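Local coordinates for scaffolding protein (Clostridium cellulolyticum, PDB 1G43) that probably binds crystalline cellulose, as a family IIIa cellulose-binding domain of the scaffoldin that organises the cellulosome, at residues L55-G67 against A103-T116. Sequence-based numbering, arbitrary orientation.
Sequences LTFWCDHAGYMSG and AGSLPAGGSIEIQT. Unlike the reference sequence in segment 55-67: Trp58 (reference Leu), Cys59 (reference Gly).
Tyr64 reaches from strand 55-66 to the loop and short strand that precede strand 111-116. CG of Tyr64 stands between the backbone N and the carbonyl carbon, and the ring then reaches past Ile112 to the 103-106 segment. OH donates to Ala103 O (3.0 Å), which lies in the ring plane at the edge, although the hydroxyl itself stands 30° off the Ala103 carbonyl plane. Gly104 CA lies 3.2 Å from the same Tyr64 OH. The Tyr64 and Ile112 side chains pass at a slant, Tyr64 CD2 lying 4.0 Å from Ile112 CG1, and Tyr64 CB meets Leu106 CD1. At the other end, Phe57 turns CE1 and CZ obliquely onto Thr116, CE1 lying 3.8 Å from Thr116 CB; CG anti to the backbone N (chi1 176°) swings the ring there, and Thr116 OG1 bonds Ala24 O.

Between these ends the strands pair antiparallel. Gly63 and Glu113 exchange two backbone bonds, and Gln115 N gives a nearly straight one to His61 O (2.8 Å). A classic beta bulge follows: Asp60 and His61 both face Gln115, whose O takes a short but bent bond from Asp60 N (2.8 Å, 131° at the hydrogen) and a weak one from His61 N. On the face with His61, the Gln115 chain extends beyond CG and brings OE1 within 4.0 Å of His61 CB, while Glu113 OE2 bonds Tyr140 OH.

Ala62, Cys59 and Phe57 pack on the opposite face against strand 77-88 of the other sheet of the beta-sandwich. Strand 55-66 pairs antiparallel with both strand 69-72 and strand 111-120, the latter also pairing with strand 18-30.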
# COMPACT_ATOMS: atom_id res chain seq x y z
N LEU A 55 9.71 11.99 6.73
CA LEU A 55 8.32 11.73 6.37
C LEU A 55 7.54 11.19 7.56
O LEU A 55 8.11 10.63 8.49
CB LEU A 55 8.26 10.73 5.22
CG LEU A 55 8.99 11.16 3.93
CD1 LEU A 55 8.74 10.13 2.84
CD2 LEU A 55 8.49 12.51 3.46
N THR A 56 6.23 11.39 7.55
CA THR A 56 5.40 10.85 8.61
C THR A 56 4.36 9.97 7.95
O THR A 56 3.74 10.38 6.98
CB THR A 56 4.71 11.97 9.45
OG1 THR A 56 5.71 12.62 10.22
CG2 THR A 56 3.69 11.38 10.44
N PHE A 57 4.22 8.75 8.46
CA PHE A 57 3.23 7.81 7.95
C PHE A 57 1.98 7.75 8.84
O PHE A 57 2.06 7.81 10.06
CB PHE A 57 3.84 6.42 7.89
CG PHE A 57 2.87 5.36 7.46
CD1 PHE A 57 2.68 5.07 6.11
CD2 PHE A 57 2.20 4.59 8.40
CE1 PHE A 57 1.84 4.04 5.71
CE2 PHE A 57 1.36 3.54 8.01
CZ PHE A 57 1.18 3.27 6.67
N TRP A 58 0.82 7.58 8.21
CA TRP A 58 -0.46 7.48 8.94
C TRP A 58 -1.32 6.38 8.34
O TRP A 58 -1.37 6.25 7.12
CB TRP A 58 -1.30 8.77 8.82
CG TRP A 58 -0.85 9.91 9.65
CD1 TRP A 58 -1.08 10.10 10.97
CD2 TRP A 58 -0.11 11.06 9.20
NE1 TRP A 58 -0.55 11.30 11.39
CE2 TRP A 58 0.06 11.91 10.32
CE3 TRP A 58 0.42 11.46 7.96
CZ2 TRP A 58 0.74 13.14 10.24
CZ3 TRP A 58 1.09 12.69 7.88
CH2 TRP A 58 1.25 13.51 9.02
N CYS A 59 -1.97 5.56 9.18
CA CYS A 59 -2.95 4.59 8.67
C CYS A 59 -4.24 5.17 9.22
O CYS A 59 -4.45 5.16 10.42
CB CYS A 59 -2.79 3.17 9.23
SG CYS A 59 -4.09 2.01 8.60
N ASP A 60 -5.08 5.70 8.33
CA ASP A 60 -6.35 6.29 8.73
C ASP A 60 -7.41 5.26 9.11
O ASP A 60 -8.30 5.53 9.92
CB ASP A 60 -6.89 7.20 7.61
CG ASP A 60 -5.93 8.32 7.24
OD1 ASP A 60 -5.25 8.85 8.15
OD2 ASP A 60 -5.87 8.68 6.04
N HIS A 61 -7.32 4.07 8.53
CA HIS A 61 -8.30 3.03 8.81
C HIS A 61 -7.90 1.73 8.15
O HIS A 61 -7.44 1.72 7.01
CB HIS A 61 -9.67 3.43 8.28
CG HIS A 61 -10.65 2.31 8.27
ND1 HIS A 61 -11.32 1.90 9.40
CD2 HIS A 61 -10.99 1.43 7.30
CE1 HIS A 61 -12.02 0.82 9.13
NE2 HIS A 61 -11.83 0.51 7.86
N ALA A 62 -8.07 0.63 8.88
CA ALA A 62 -7.80 -0.69 8.33
C ALA A 62 -8.73 -1.65 9.03
O ALA A 62 -8.89 -1.60 10.25
CB ALA A 62 -6.36 -1.08 8.57
N GLY A 63 -9.36 -2.52 8.25
CA GLY A 63 -10.28 -3.47 8.84
C GLY A 63 -10.70 -4.60 7.95
O GLY A 63 -10.49 -4.56 6.72
N TYR A 64 -11.29 -5.63 8.57
CA TYR A 64 -11.78 -6.80 7.83
C TYR A 64 -12.71 -7.70 8.65
O TYR A 64 -12.77 -7.65 9.88
CB TYR A 64 -10.61 -7.62 7.28
CG TYR A 64 -9.79 -8.31 8.35
CD1 TYR A 64 -10.12 -9.59 8.79
CD2 TYR A 64 -8.70 -7.67 8.92
CE1 TYR A 64 -9.37 -10.23 9.78
CE2 TYR A 64 -7.95 -8.29 9.90
CZ TYR A 64 -8.29 -9.57 10.33
OH TYR A 64 -7.51 -10.21 11.28
N MET A 65 -13.43 -8.54 7.92
CA MET A 65 -14.40 -9.47 8.47
C MET A 65 -13.76 -10.81 8.72
O MET A 65 -13.09 -11.37 7.84
CB MET A 65 -15.55 -9.62 7.49
CG MET A 65 -16.40 -8.37 7.40
SD MET A 65 -17.37 -8.27 8.91
CE MET A 65 -18.76 -9.37 8.33
N SER A 66 -13.95 -11.32 9.93
CA SER A 66 -13.43 -12.62 10.34
C SER A 66 -14.72 -13.33 10.73
O SER A 66 -15.29 -13.04 11.79
CB SER A 66 -12.51 -12.47 11.55
OG SER A 66 -11.52 -13.49 11.61
N GLY A 67 -15.21 -14.22 9.87
CA GLY A 67 -16.45 -14.91 10.21
C GLY A 67 -17.51 -13.82 10.20
O GLY A 67 -17.68 -13.16 9.18
N ALA A 103 -1.93 -9.01 13.69
CA ALA A 103 -3.00 -8.38 12.94
C ALA A 103 -4.17 -9.35 12.81
O ALA A 103 -5.35 -8.96 12.93
CB ALA A 103 -2.50 -7.98 11.57
N GLY A 104 -3.85 -10.63 12.58
CA GLY A 104 -4.89 -11.64 12.41
C GLY A 104 -4.72 -12.46 11.14
O GLY A 104 -3.66 -12.45 10.51
N SER A 105 -5.76 -13.19 10.75
CA SER A 105 -5.65 -14.00 9.53
C SER A 105 -6.79 -13.60 8.61
O SER A 105 -7.93 -13.43 9.06
CB SER A 105 -5.72 -15.50 9.85
OG SER A 105 -4.79 -16.26 9.07
N LEU A 106 -6.49 -13.41 7.34
CA LEU A 106 -7.51 -13.03 6.39
C LEU A 106 -8.07 -14.33 5.84
O LEU A 106 -7.37 -15.14 5.25
CB LEU A 106 -6.91 -12.19 5.28
CG LEU A 106 -7.88 -11.63 4.22
CD1 LEU A 106 -8.86 -10.60 4.85
CD2 LEU A 106 -7.07 -11.00 3.12
N PRO A 107 -9.37 -14.56 6.03
CA PRO A 107 -9.97 -15.80 5.54
C PRO A 107 -10.05 -15.88 4.01
O PRO A 107 -10.21 -14.86 3.32
CB PRO A 107 -11.37 -15.78 6.17
CG PRO A 107 -11.25 -14.75 7.32
CD PRO A 107 -10.36 -13.71 6.70
N ALA A 108 -9.95 -17.11 3.49
CA ALA A 108 -10.05 -17.37 2.06
C ALA A 108 -11.25 -16.59 1.52
O ALA A 108 -12.35 -16.64 2.08
CB ALA A 108 -10.24 -18.90 1.83
N GLY A 109 -11.04 -15.86 0.43
CA GLY A 109 -12.10 -15.05 -0.14
C GLY A 109 -12.40 -13.79 0.66
O GLY A 109 -13.31 -13.04 0.30
N GLY A 110 -11.67 -13.54 1.74
CA GLY A 110 -11.89 -12.33 2.53
C GLY A 110 -11.20 -11.08 1.96
O GLY A 110 -10.32 -11.16 1.09
N SER A 111 -11.58 -9.90 2.47
CA SER A 111 -10.99 -8.62 2.04
C SER A 111 -10.53 -7.74 3.20
O SER A 111 -11.20 -7.64 4.21
CB SER A 111 -12.01 -7.79 1.27
OG SER A 111 -12.20 -8.29 -0.02
N ILE A 112 -9.39 -7.09 3.04
CA ILE A 112 -8.94 -6.17 4.04
C ILE A 112 -8.76 -4.80 3.36
O ILE A 112 -8.17 -4.71 2.28
CB ILE A 112 -7.60 -6.62 4.70
CG1 ILE A 112 -7.21 -5.62 5.81
CG2 ILE A 112 -6.52 -6.81 3.63
CD1 ILE A 112 -5.90 -5.96 6.51
N GLU A 113 -9.30 -3.75 3.97
CA GLU A 113 -9.16 -2.41 3.44
C GLU A 113 -8.13 -1.68 4.29
O GLU A 113 -8.19 -1.71 5.50
CB GLU A 113 -10.49 -1.67 3.48
CG GLU A 113 -10.38 -0.26 2.90
CD GLU A 113 -11.71 0.47 2.83
OE1 GLU A 113 -12.73 -0.05 3.34
OE2 GLU A 113 -11.73 1.58 2.25
N ILE A 114 -7.17 -1.05 3.62
CA ILE A 114 -6.08 -0.37 4.30
C ILE A 114 -5.89 1.03 3.74
O ILE A 114 -5.41 1.19 2.62
CB ILE A 114 -4.79 -1.18 4.10
CG1 ILE A 114 -5.03 -2.62 4.52
CG2 ILE A 114 -3.66 -0.57 4.90
CD1 ILE A 114 -3.80 -3.48 4.43
N GLN A 115 -6.24 2.05 4.52
CA GLN A 115 -6.13 3.43 4.06
C GLN A 115 -5.00 4.12 4.75
O GLN A 115 -4.98 4.22 5.97
CB GLN A 115 -7.44 4.19 4.27
CG GLN A 115 -8.60 3.52 3.51
CD GLN A 115 -9.88 4.35 3.49
OE1 GLN A 115 -10.50 4.59 4.52
NE2 GLN A 115 -10.27 4.79 2.31
N THR A 116 -4.06 4.57 3.94
CA THR A 116 -2.85 5.19 4.43
C THR A 116 -2.51 6.49 3.73
O THR A 116 -2.99 6.80 2.62
CB THR A 116 -1.63 4.26 4.23
OG1 THR A 116 -1.21 4.35 2.86
CG2 THR A 116 -1.99 2.79 4.53
O HOH W 1 -6.04 7.29 3.54
O HOH W 2 -13.83 -7.82 4.56
O HOH W 3 -8.44 -13.45 12.58